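Local structure of periplasmic binding protein (Thermotoga lettingae TMO, 4RY8) at residues 215-220 against 244-249. The protein binds 5-methylthioribose, probably as the solute-binding component of a sugar transporter. Sequence-based numbering, arbitrary orientation.
Sequences AIMQAG and NSPWVA
The ring of Pro246 rests against the last turn of helix 206-219, on Ile216 and Met217. All contact between 215-220 and 244-249 is apolar. The closest approach is 3.7 Å, from Ile216 CG2 to Pro246 CG. The CG2 methyl of Ile216 does this touching: it stands anti to the backbone N, while CG1 lies beside that N (chi1 -72°). The side chain and the proline slide past each other in opposite directions. Met217 adds its CG, 4.0 Å from Pro246 CD, and its chain crosses the proline at about a right angle. Val213, one turn earlier on the helix, also touches Pro246, as does Ser222 in the loop beyond it.

In the periplasmic-binding-protein fold, helices pack on the two sheets of the two lobes. The chain runs from helix 206-219 through strand 226-230 and helix 234-240 to strand 247-252. The contact sets the C-terminal part of the first helix against the lead-in to that last strand.

No hydrogen bond crosses the contact. Ser245 OG accepts from Trp247 N at 3.0 Å with an angle of 158°, an ST turn just after Asn244. The same hydroxyl bonds to Met239 O. Pro246, lacking an N-H, accepts through its O from Val227 N, which ties the lead-in to strand 226-230. On the helix side, Gly220 ends the last turn in a Schellman motif with positive phi (85°). Its N bonds to Met217 O at 2.9 Å and more weakly to Ile216 O.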
# COMPACT_ATOMS: atom_id res chain seq x y z
N ALA C 215 5.83 12.14 26.57
CA ALA C 215 4.68 12.32 27.45
C ALA C 215 4.33 11.01 28.17
O ALA C 215 4.13 10.99 29.39
CB ALA C 215 3.48 12.83 26.66
N ILE C 216 4.28 9.93 27.40
CA ILE C 216 4.00 8.58 27.90
C ILE C 216 5.04 8.13 28.96
O ILE C 216 4.69 7.60 30.03
CB ILE C 216 3.93 7.55 26.75
CG1 ILE C 216 2.64 7.78 25.96
CG2 ILE C 216 3.94 6.12 27.29
CD1 ILE C 216 2.68 7.25 24.56
N MET C 217 6.31 8.36 28.67
CA MET C 217 7.33 7.87 29.56
C MET C 217 7.33 8.70 30.84
O MET C 217 7.47 8.16 31.94
CB MET C 217 8.68 7.85 28.87
CG MET C 217 8.70 6.85 27.71
SD MET C 217 10.31 6.70 26.92
CE MET C 217 10.75 8.39 26.58
N GLN C 218 7.13 10.02 30.72
CA GLN C 218 7.12 10.86 31.90
C GLN C 218 5.99 10.45 32.83
O GLN C 218 6.16 10.42 34.04
CB GLN C 218 6.99 12.33 31.51
CG GLN C 218 6.85 13.22 32.75
CD GLN C 218 6.75 14.68 32.43
OE1 GLN C 218 7.24 15.14 31.40
NE2 GLN C 218 6.12 15.43 33.32
N ALA C 219 4.83 10.14 32.26
CA ALA C 219 3.69 9.70 33.05
C ALA C 219 3.89 8.30 33.64
O ALA C 219 3.16 7.93 34.54
CB ALA C 219 2.41 9.76 32.26
N GLY C 220 4.88 7.56 33.15
CA GLY C 220 5.19 6.23 33.70
C GLY C 220 4.31 5.16 33.08
O GLY C 220 4.22 4.06 33.60
N ASN C 244 11.72 -0.54 27.87
CA ASN C 244 10.33 -0.25 28.11
C ASN C 244 9.75 0.79 27.15
O ASN C 244 8.64 1.23 27.39
CB ASN C 244 10.09 0.24 29.55
CG ASN C 244 10.62 -0.72 30.59
OD1 ASN C 244 11.83 -0.85 30.76
ND2 ASN C 244 9.72 -1.38 31.31
N SER C 245 10.48 1.18 26.10
CA SER C 245 9.91 2.13 25.13
C SER C 245 8.53 1.67 24.65
O SER C 245 8.36 0.52 24.28
CB SER C 245 10.81 2.32 23.91
OG SER C 245 10.21 3.24 23.00
N PRO C 246 7.54 2.56 24.64
CA PRO C 246 6.28 2.22 24.00
C PRO C 246 6.33 2.39 22.46
O PRO C 246 5.34 2.09 21.78
CB PRO C 246 5.31 3.25 24.59
CG PRO C 246 6.17 4.46 24.78
CD PRO C 246 7.52 3.91 25.22
N TRP C 247 7.46 2.85 21.92
CA TRP C 247 7.54 3.12 20.49
C TRP C 247 7.83 1.83 19.72
O TRP C 247 8.98 1.37 19.69
CB TRP C 247 8.60 4.18 20.23
CG TRP C 247 8.49 4.88 18.86
CD1 TRP C 247 7.77 4.50 17.78
CD2 TRP C 247 9.21 6.04 18.48
NE1 TRP C 247 7.96 5.40 16.74
CE2 TRP C 247 8.83 6.37 17.16
CE3 TRP C 247 10.10 6.89 19.15
CZ2 TRP C 247 9.37 7.43 16.49
CZ3 TRP C 247 10.60 8.00 18.48
CH2 TRP C 247 10.24 8.25 17.17
N VAL C 248 6.81 1.23 19.11
CA VAL C 248 7.00 -0.16 18.58
C VAL C 248 7.31 -0.32 17.08
O VAL C 248 7.94 -1.28 16.67
CB VAL C 248 5.86 -1.12 19.01
CG1 VAL C 248 5.82 -1.26 20.53
CG2 VAL C 248 4.54 -0.66 18.51
N ALA C 249 6.89 0.65 16.27
CA ALA C 249 7.16 0.62 14.86
C ALA C 249 7.06 2.02 14.25
O ALA C 249 6.32 2.89 14.75
CB ALA C 249 6.18 -0.31 14.15